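Local structure of topoisomerase I-like protein (Leishmania donovani, 2B9S) at a contact of chain A with DNA and the interface of chains A and B. The protein relaxes supercoiled DNA as a heterodimeric type IB topoisomerase, nicking and resealing one strand through a transient covalent link to a tyrosine. Numbering follows the deposited sequence. Chains: chain A, topoisomerase I-like protein; chain B, DNA topoisomerase I-like protein.

Contact 1 lies on the DNA, its C-alpha centre about 25 Å from that of contact 3, where the catalytic tyrosine of chain B meets active-site residues of chain A. Contacts 2, 3 and 4 dock chain B at separate points. Contacts 2 and 3, about 12 Å apart, share helix 384-400, whereas contacts 2 and 4, about 16 Å apart, share helix 236-266. Contact 4 lies about 19 Å from contact 3. Together the three sites attach the small subunit near its catalytic residues, at 3-10 helix 52-54 and at its C-terminal residue, while contact 1, in a separate part of chain A, holds the DNA backbone.

Contact 1: a contact of chain A with DNA. Residues chain A 158, 163-166, 169, 176, 227. With nucleotides of chain C.
OP1 of the DA14 phosphate is gripped by the backbone N-H of A:Arg166, with N 2.9 Å from OP1 and 162° at the hydrogen, and by water 1, which also binds the carbonyl O of A:Arg166. With CG beside the backbone N (chi1 -57°), the same residue lays CG against C5' of DA14 at 3.6 Å. The other oxygen, OP2, is reached through water 3, which lies in the ring plane of A:His169 and meets NE2 at 2.9 Å. The face of this imidazole rests on CE1 of A:Phe163. That phenyl ring in turn points its edge at the DNA, with CZ 3.4 Å from OP2 of DA14; chi1 of -180° sets its CG anti to the backbone N and carries the ring to the strand.

On the DA13 phosphate two lysines divide the oxygens. A:Lys227 NZ binds OP2 at 2.7 Å and A:Lys176 NZ binds OP1 at 3.0 Å, both as salt bridges. A:Glu158 spaces the two ammonium groups: OE2 offers its syn lone pair to A:Lys227 NZ, while A:Lys176 NZ approaches OE1 from the anti side, tilted out of the carboxylate plane, at 2.6 Å. The carboxylate may also temper their charge. These contacts address phosphates and sugars, consistent with binding largely independent of sequence. Within the DNA-binding fragment, the site joins A:Glu158 before strand 161-162, the loop after it, strand 175-176 and strand 226-229.

Contact 2: the interface of chains A and B. Residues chain A 249-250, 253, 388, 391-392, 395; chain B 27, 62.
B:Phe62, the C-terminal residue of the small subunit, pushes its ring between two helices of chain A. This is the tight part of the contact. CG of A:Arg250 sits over one face, 3.6 Å from the ring centroid, and CB of A:Ser391 lies over the opposite face, 3.7 Å from the same centroid, both displaced toward the rim. At the tip of the ring, CZ meets the methyl CB of A:Ala249 at 3.6 Å. CD1 touches CD1 of A:Ile392, whose side chain runs at about a right angle to the phenylalanine. CG anti to the backbone N (chi1 -177°) points the ring away from the preceding amide and sets it beside the terminal carboxylate, so one residue offers both to chain A.

The terminal carboxylate is held by charged groups instead. A:Arg250 is extended at chi2 and turns at chi3, which brings NE to OXT at 3.1 Å with 169° at the hydrogen and the oxygen in the guanidinium plane. The long, extended A:Lys253 reaches O with NZ, on a lone pair in the carboxylate plane. Contacts are looser toward A:Asp395, whose OD2 stays 3.9 Å from O of B:Phe62; the two basic residues would be expected to offset repulsion between these carboxylates. Beside the slot, the tip of B:Ile27 from helix 25-34 approaches helix 384-400, its CD1 3.3 Å from the backbone O of A:Ser391.

Contact 3: the interface of chains A and B. Residues chain A 386, 390, 423, 429; chain B 17-18, 22.
The phenol OH of B:Tyr22, the nucleophile of this type IB topoisomerase, accepts a hydrogen bond from NE of A:Arg386 at 3.2 Å, with 160° at the hydrogen. The tyrosine closes an SKXXY motif that begins at B:Ser18, and the active site is therefore completed only when both subunits meet. The OH lies almost in the guanidinium plane, at its NE edge, while the guanidinium and the phenol ring stand 81° apart. A:Arg386 and A:His429 both belong to the pocket of the vanadate, which mimics the transition state of phosphoryl transfer.

A:His429 packs its CE1 against CD1 of B:Tyr22 at 3.6 Å. One face of the imidazole is covered by CB of B:Thr17, 3.6 Å from the ring centroid, with CG2 of the threonine near CE1 and NE2. At the ring edge, in plane, water 4 lies 2.8 Å from ND1. This water is held in turn by the backbone N and the hydroxyl OG of B:Ser18, the latter at 2.7 Å; chi1 of 60° sets OG between the backbone N and carbonyl carbon, beside the amide that binds the same water. The rotation of the imidazole is thus tied to helix 16-21 of chain B. Farther out, CB of B:Ser18 leans on CG1 of A:Val423 at 3.6 Å, from helix 411-427, and CB of A:Ala390, one helical turn beyond A:Arg386 on helix 384-400, supports CB of B:Tyr22 at 3.7 Å.

Contact 4: the interface of chains A and B. Residues chain A 6-7, 239, 242-243; chain B 53.
B:Trp53, in the short 3-10 helix 52-54, inserts its indole between the N-terminal tryptophans of chain A and helix 236-266, an apolar anchor of the heterodimer. At the root of the side chain, CB presses on CG of A:Trp7 at 3.6 Å, while the backbone CA lies over the face of that residue's five-membered ring, 3.5 Å from the centroid. The two side chains meet at about a right angle. With chi1 at 55°, CG stands between the backbone N and the carbonyl carbon, turning the indole from A:Trp7 toward the helix. CG and CD1 then pass the outer rim of A:Trp6, whose CZ2 is 3.8 Å from CD1 of B:Trp53; A:Trp6 is itself backed by CE3 of A:Trp7 over its face.

The carbonyl O of A:Gly239 lies off the indole plane, beyond the NE1 rim, 3.6 Å from NE1 of B:Trp53 and poorly placed to take the N-H. The six-membered ring carries CB of A:Met243 over the same face, 3.8 Å from its centroid. The thioether chain, bent at chi2 and chi3, follows the rim in the opposite sense: CG meets CZ3 at 3.5 Å and the methyl CE reaches CE3. CH2, at the tip, meets CA and CB of A:Met243. The indole N-H is satisfied in the ring plane, where NE1 and water 5 are 2.8 Å apart with 167° at the hydrogen, and the water passes the link to the carboxylate OD2 of A:Asp242.

Contact 1: a contact of chain A with DNA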
# COMPACT_ATOMS: atom_id res chain seq x y z
N GLU A 158 -14.02 7.61 -1.18
CA GLU A 158 -12.98 8.64 -1.13
C GLU A 158 -13.60 9.97 -1.52
O GLU A 158 -14.23 10.05 -2.60
CB GLU A 158 -11.83 8.32 -2.08
CG GLU A 158 -11.05 7.11 -1.68
CD GLU A 158 -9.89 6.80 -2.62
OE1 GLU A 158 -9.42 7.72 -3.33
OE2 GLU A 158 -9.46 5.63 -2.64
N PHE A 163 -4.80 15.39 -5.96
CA PHE A 163 -3.98 14.16 -5.89
C PHE A 163 -2.64 14.29 -5.15
O PHE A 163 -1.77 15.05 -5.56
CB PHE A 163 -3.72 13.61 -7.30
CG PHE A 163 -2.88 12.34 -7.32
CD1 PHE A 163 -1.64 12.31 -7.96
CD2 PHE A 163 -3.34 11.19 -6.70
CE1 PHE A 163 -0.89 11.16 -7.99
CE2 PHE A 163 -2.59 10.02 -6.72
CZ PHE A 163 -1.37 10.00 -7.36
N ARG A 164 -2.49 13.51 -4.07
CA ARG A 164 -1.27 13.55 -3.27
C ARG A 164 -0.29 12.45 -3.63
O ARG A 164 -0.15 11.44 -2.93
CB ARG A 164 -1.59 13.65 -1.76
CG ARG A 164 -2.11 15.06 -1.43
CD ARG A 164 -3.08 15.13 -0.28
NE ARG A 164 -2.39 15.43 0.96
CZ ARG A 164 -2.55 16.53 1.69
NH1 ARG A 164 -3.40 17.49 1.34
NH2 ARG A 164 -1.85 16.66 2.81
N GLY A 165 0.41 12.67 -4.74
CA GLY A 165 1.42 11.74 -5.19
C GLY A 165 2.68 11.82 -4.36
O GLY A 165 3.10 12.89 -3.93
N ARG A 166 3.26 10.65 -4.12
CA ARG A 166 4.51 10.50 -3.40
C ARG A 166 5.70 10.82 -4.29
O ARG A 166 5.70 10.52 -5.48
CB ARG A 166 4.65 9.06 -2.89
CG ARG A 166 3.52 8.54 -2.00
CD ARG A 166 3.38 9.30 -0.70
NE ARG A 166 2.33 8.69 0.13
CZ ARG A 166 2.52 7.77 1.08
NH1 ARG A 166 3.74 7.33 1.37
NH2 ARG A 166 1.48 7.27 1.73
N HIS A 169 6.02 12.69 -8.32
CA HIS A 169 4.88 12.25 -9.12
C HIS A 169 4.43 13.34 -10.10
O HIS A 169 4.10 14.45 -9.67
CB HIS A 169 3.69 11.85 -8.23
CG HIS A 169 2.82 10.79 -8.85
ND1 HIS A 169 2.11 11.00 -10.01
CD2 HIS A 169 2.58 9.52 -8.48
CE1 HIS A 169 1.46 9.89 -10.33
NE2 HIS A 169 1.72 8.98 -9.41
N LYS A 176 -8.80 14.72 -8.23
CA LYS A 176 -9.50 13.47 -8.07
C LYS A 176 -10.98 13.84 -7.88
O LYS A 176 -11.35 14.37 -6.83
CB LYS A 176 -8.95 12.73 -6.85
CG LYS A 176 -9.21 11.24 -6.83
CD LYS A 176 -9.54 10.72 -5.42
CE LYS A 176 -8.52 11.04 -4.39
NZ LYS A 176 -8.61 10.18 -3.18
N LYS A 227 -10.44 1.08 -7.77
CA LYS A 227 -10.55 1.13 -6.30
C LYS A 227 -11.65 0.16 -5.81
O LYS A 227 -12.71 0.03 -6.42
CB LYS A 227 -10.88 2.55 -5.84
CG LYS A 227 -9.87 3.67 -6.20
CD LYS A 227 -8.53 3.46 -5.50
CE LYS A 227 -7.56 4.61 -5.73
NZ LYS A 227 -7.99 5.87 -5.05
P DT C 12 -9.41 8.83 1.62
OP1 DT C 12 -9.78 10.15 1.08
OP2 DT C 12 -10.43 7.76 1.71
O5' DT C 12 -8.18 8.30 0.76
C5' DT C 12 -7.03 9.13 0.46
C4' DT C 12 -5.96 8.26 -0.17
O4' DT C 12 -5.52 7.31 0.82
C3' DT C 12 -6.35 7.41 -1.39
O3' DT C 12 -5.23 7.37 -2.31
C2' DT C 12 -6.55 6.00 -0.83
C1' DT C 12 -5.41 6.07 0.16
N1 DT C 12 -5.27 4.89 1.02
C2 DT C 12 -4.01 4.55 1.45
O2 DT C 12 -3.02 5.21 1.19
N3 DT C 12 -3.97 3.40 2.19
C4 DT C 12 -5.05 2.59 2.51
O4 DT C 12 -4.91 1.57 3.17
C5 DT C 12 -6.33 3.00 2.02
C7 DT C 12 -7.58 2.27 2.41
C6 DT C 12 -6.37 4.10 1.30
P DA C 13 -5.21 8.25 -3.62
OP1 DA C 13 -5.71 9.61 -3.34
OP2 DA C 13 -5.80 7.46 -4.68
O5' DA C 13 -3.62 8.32 -3.89
C5' DA C 13 -2.71 8.86 -2.93
C4' DA C 13 -1.48 7.98 -2.88
O4' DA C 13 -1.71 6.80 -2.07
C3' DA C 13 -1.01 7.46 -4.23
O3' DA C 13 0.36 7.73 -4.25
C2' DA C 13 -1.40 5.95 -4.24
C1' DA C 13 -1.27 5.62 -2.75
N9 DA C 13 -2.13 4.52 -2.31
C8 DA C 13 -3.50 4.49 -2.44
N7 DA C 13 -4.04 3.40 -1.99
C5 DA C 13 -2.96 2.68 -1.48
C6 DA C 13 -2.87 1.41 -0.85
N6 DA C 13 -3.94 0.66 -0.57
N1 DA C 13 -1.66 0.95 -0.50
C2 DA C 13 -0.57 1.72 -0.75
N3 DA C 13 -0.52 2.92 -1.34
C4 DA C 13 -1.76 3.35 -1.69
P DA C 14 1.30 7.30 -5.47
OP1 DA C 14 2.44 8.25 -5.48
OP2 DA C 14 0.49 7.19 -6.68
O5' DA C 14 1.77 5.86 -4.99
C5' DA C 14 2.89 5.67 -4.11
C4' DA C 14 3.25 4.19 -4.17
O4' DA C 14 2.11 3.37 -3.76
C3' DA C 14 3.57 3.70 -5.56
O3' DA C 14 4.66 2.80 -5.46
C2' DA C 14 2.28 2.99 -6.01
C1' DA C 14 1.83 2.34 -4.70
N9 DA C 14 0.42 1.89 -4.64
C8 DA C 14 -0.71 2.53 -5.10
N7 DA C 14 -1.85 1.88 -4.88
C5 DA C 14 -1.43 0.71 -4.23
C6 DA C 14 -2.11 -0.42 -3.70
N6 DA C 14 -3.43 -0.62 -3.75
N1 DA C 14 -1.38 -1.39 -3.12
C2 DA C 14 -0.04 -1.25 -3.03
N3 DA C 14 0.70 -0.22 -3.48
C4 DA C 14 -0.05 0.72 -4.07
O HOH W 1 4.83 7.93 -6.45
O HOH W 2 -4.45 12.09 -2.80
O HOH W 3 1.85 6.13 -8.85

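Contact 2: the interface of chains A and B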
# COMPACT_ATOMS: atom_id res chain seq x y z
N ALA A 249 5.91 -18.92 2.47
CA ALA A 249 7.24 -18.48 2.91
C ALA A 249 8.02 -19.60 3.65
O ALA A 249 9.24 -19.75 3.45
CB ALA A 249 7.15 -17.22 3.77
N ARG A 250 7.30 -20.36 4.49
CA ARG A 250 7.79 -21.56 5.19
C ARG A 250 8.15 -22.70 4.24
O ARG A 250 9.11 -23.44 4.49
CB ARG A 250 6.75 -22.08 6.20
CG ARG A 250 6.51 -21.18 7.38
CD ARG A 250 5.45 -21.73 8.34
NE ARG A 250 6.01 -22.68 9.31
CZ ARG A 250 5.30 -23.49 10.11
NH1 ARG A 250 3.97 -23.49 10.08
NH2 ARG A 250 5.92 -24.31 10.94
N LYS A 253 11.46 -21.82 2.62
CA LYS A 253 12.56 -22.12 3.55
C LYS A 253 13.24 -23.46 3.25
O LYS A 253 14.46 -23.60 3.35
CB LYS A 253 12.04 -22.11 4.98
CG LYS A 253 13.08 -22.31 6.06
CD LYS A 253 12.41 -22.80 7.32
CE LYS A 253 13.36 -23.53 8.21
NZ LYS A 253 12.58 -24.51 9.02
N TYR A 388 9.69 -14.38 3.45
CA TYR A 388 10.65 -15.37 3.94
C TYR A 388 11.82 -14.72 4.68
O TYR A 388 12.17 -15.13 5.79
CB TYR A 388 11.16 -16.24 2.78
CG TYR A 388 12.44 -16.98 3.11
CD1 TYR A 388 12.41 -18.17 3.86
CD2 TYR A 388 13.68 -16.48 2.70
CE1 TYR A 388 13.59 -18.83 4.19
CE2 TYR A 388 14.85 -17.13 3.02
CZ TYR A 388 14.81 -18.31 3.76
OH TYR A 388 15.99 -18.96 4.06
N SER A 391 10.71 -12.99 8.08
CA SER A 391 10.31 -13.98 9.08
C SER A 391 11.47 -14.84 9.57
O SER A 391 11.59 -15.10 10.76
CB SER A 391 9.20 -14.86 8.53
OG SER A 391 7.97 -14.18 8.59
N ILE A 392 12.33 -15.27 8.65
CA ILE A 392 13.49 -16.07 8.99
C ILE A 392 14.54 -15.27 9.75
O ILE A 392 15.30 -15.84 10.52
CB ILE A 392 14.10 -16.78 7.74
CG1 ILE A 392 14.68 -18.16 8.11
CG2 ILE A 392 15.16 -15.90 7.05
CD1 ILE A 392 13.74 -19.08 8.92
N ASP A 395 13.19 -15.30 13.43
CA ASP A 395 13.37 -16.66 13.90
C ASP A 395 14.82 -16.87 14.33
O ASP A 395 15.10 -17.14 15.50
CB ASP A 395 12.96 -17.64 12.80
CG ASP A 395 12.60 -19.02 13.33
OD1 ASP A 395 11.85 -19.11 14.33
OD2 ASP A 395 13.05 -20.03 12.72
N ILE B 27 5.46 -16.42 15.04
CA ILE B 27 6.83 -16.28 15.55
C ILE B 27 6.82 -15.36 16.78
O ILE B 27 7.37 -15.70 17.83
CB ILE B 27 7.82 -15.75 14.48
CG1 ILE B 27 7.86 -16.67 13.25
CG2 ILE B 27 9.23 -15.55 15.08
CD1 ILE B 27 8.71 -16.14 12.11
N PHE B 62 9.10 -21.56 12.54
CA PHE B 62 8.84 -21.10 11.17
C PHE B 62 9.63 -21.97 10.20
O PHE B 62 10.85 -22.15 10.35
CB PHE B 62 9.22 -19.61 11.02
CG PHE B 62 8.91 -19.03 9.65
CD1 PHE B 62 9.91 -18.96 8.66
CD2 PHE B 62 7.64 -18.53 9.35
CE1 PHE B 62 9.63 -18.42 7.40
CE2 PHE B 62 7.36 -17.99 8.10
CZ PHE B 62 8.36 -17.94 7.12
OXT PHE B 62 9.06 -22.55 9.26

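Contact 3: the interface of chains A and B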
# COMPACT_ATOMS: atom_id res chain seq x y z
N ARG A 386 10.62 -12.02 0.30
CA ARG A 386 10.65 -10.86 1.16
C ARG A 386 9.98 -11.21 2.50
O ARG A 386 10.49 -10.86 3.58
CB ARG A 386 9.96 -9.70 0.44
CG ARG A 386 10.48 -8.37 0.78
CD ARG A 386 9.82 -7.29 -0.11
NE ARG A 386 9.67 -6.06 0.65
CZ ARG A 386 10.63 -5.18 0.85
NH1 ARG A 386 11.84 -5.37 0.34
NH2 ARG A 386 10.38 -4.08 1.54
N ALA A 390 12.04 -11.68 6.04
CA ALA A 390 11.65 -10.93 7.23
C ALA A 390 11.40 -11.89 8.39
O ALA A 390 11.84 -11.66 9.51
CB ALA A 390 10.42 -10.10 6.95
N VAL A 423 14.86 -6.47 11.19
CA VAL A 423 13.87 -6.80 10.15
C VAL A 423 13.50 -5.57 9.30
O VAL A 423 13.51 -5.65 8.08
CB VAL A 423 12.59 -7.44 10.79
CG1 VAL A 423 11.54 -7.78 9.71
CG2 VAL A 423 12.96 -8.69 11.61
N HIS A 429 12.11 -0.17 5.59
CA HIS A 429 10.92 0.54 6.05
C HIS A 429 11.28 1.81 6.83
O HIS A 429 12.08 1.77 7.77
CB HIS A 429 10.05 -0.41 6.86
CG HIS A 429 9.48 -1.55 6.05
ND1 HIS A 429 9.15 -2.77 6.60
CD2 HIS A 429 9.18 -1.64 4.73
CE1 HIS A 429 8.65 -3.55 5.66
NE2 HIS A 429 8.67 -2.89 4.51
N THR B 17 5.43 -1.68 9.56
CA THR B 17 5.19 -2.37 8.29
C THR B 17 5.56 -3.86 8.32
O THR B 17 4.80 -4.69 7.84
CB THR B 17 5.93 -1.64 7.16
OG1 THR B 17 5.80 -0.24 7.39
CG2 THR B 17 5.37 -1.99 5.75
N SER B 18 6.73 -4.19 8.88
CA SER B 18 7.16 -5.58 8.95
C SER B 18 6.29 -6.42 9.91
O SER B 18 5.96 -7.56 9.60
CB SER B 18 8.65 -5.70 9.32
OG SER B 18 8.91 -5.11 10.58
N TYR B 22 4.74 -8.65 7.22
CA TYR B 22 5.91 -9.42 6.78
C TYR B 22 6.38 -10.56 7.68
O TYR B 22 6.90 -11.57 7.18
CB TYR B 22 7.08 -8.47 6.49
CG TYR B 22 6.95 -7.78 5.14
CD1 TYR B 22 6.58 -6.44 5.05
CD2 TYR B 22 7.18 -8.49 3.95
CE1 TYR B 22 6.45 -5.83 3.82
CE2 TYR B 22 7.05 -7.89 2.72
CZ TYR B 22 6.69 -6.56 2.65
OH TYR B 22 6.57 -5.98 1.41
O HOH W 4 9.01 -2.66 9.38

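Contact 4: the interface of chains A and B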
# COMPACT_ATOMS: atom_id res chain seq x y z
N TRP A 6 -12.16 -20.99 12.24
CA TRP A 6 -11.82 -21.61 10.96
C TRP A 6 -10.40 -22.18 10.99
O TRP A 6 -10.02 -22.96 10.12
CB TRP A 6 -11.96 -20.60 9.82
CG TRP A 6 -10.98 -19.47 9.90
CD1 TRP A 6 -11.23 -18.20 10.34
CD2 TRP A 6 -9.60 -19.50 9.52
NE1 TRP A 6 -10.09 -17.44 10.26
CE2 TRP A 6 -9.07 -18.21 9.76
CE3 TRP A 6 -8.75 -20.48 9.00
CZ2 TRP A 6 -7.74 -17.89 9.50
CZ3 TRP A 6 -7.43 -20.15 8.75
CH2 TRP A 6 -6.94 -18.87 9.00
N TRP A 7 -9.63 -21.78 12.00
CA TRP A 7 -8.25 -22.23 12.13
C TRP A 7 -8.13 -23.35 13.15
O TRP A 7 -7.06 -23.96 13.30
CB TRP A 7 -7.34 -21.06 12.52
CG TRP A 7 -7.68 -20.45 13.84
CD1 TRP A 7 -7.20 -20.83 15.07
CD2 TRP A 7 -8.58 -19.36 14.08
NE1 TRP A 7 -7.75 -20.04 16.05
CE2 TRP A 7 -8.60 -19.13 15.47
CE3 TRP A 7 -9.37 -18.56 13.26
CZ2 TRP A 7 -9.37 -18.13 16.06
CZ3 TRP A 7 -10.14 -17.56 13.84
CH2 TRP A 7 -10.14 -17.36 15.22
N GLY A 239 -7.78 -13.34 6.81
CA GLY A 239 -6.98 -14.13 7.74
C GLY A 239 -6.45 -15.36 7.07
O GLY A 239 -5.27 -15.69 7.23
N ASP A 242 -3.99 -14.61 4.47
CA ASP A 242 -2.83 -14.21 5.24
C ASP A 242 -1.98 -15.37 5.80
O ASP A 242 -0.76 -15.29 5.87
CB ASP A 242 -3.28 -13.33 6.39
CG ASP A 242 -2.44 -12.11 6.55
OD1 ASP A 242 -1.63 -11.81 5.64
OD2 ASP A 242 -2.60 -11.43 7.58
N MET A 243 -2.65 -16.45 6.23
CA MET A 243 -1.95 -17.62 6.73
C MET A 243 -1.32 -18.43 5.59
O MET A 243 -0.21 -18.94 5.71
CB MET A 243 -2.89 -18.50 7.55
CG MET A 243 -2.13 -19.61 8.27
SD MET A 243 -3.06 -21.13 8.45
CE MET A 243 -3.89 -20.83 10.01
N TRP B 53 -5.80 -16.35 14.56
CA TRP B 53 -5.36 -17.68 14.18
C TRP B 53 -3.91 -17.97 14.60
O TRP B 53 -3.44 -19.10 14.53
CB TRP B 53 -5.53 -17.84 12.66
CG TRP B 53 -4.82 -16.76 11.81
CD1 TRP B 53 -5.35 -15.57 11.35
CD2 TRP B 53 -3.45 -16.79 11.33
NE1 TRP B 53 -4.41 -14.88 10.62
CE2 TRP B 53 -3.24 -15.60 10.59
CE3 TRP B 53 -2.40 -17.71 11.45
CZ2 TRP B 53 -2.00 -15.30 9.96
CZ3 TRP B 53 -1.16 -17.41 10.83
CH2 TRP B 53 -0.98 -16.21 10.09
O HOH W 5 -4.41 -12.41 9.33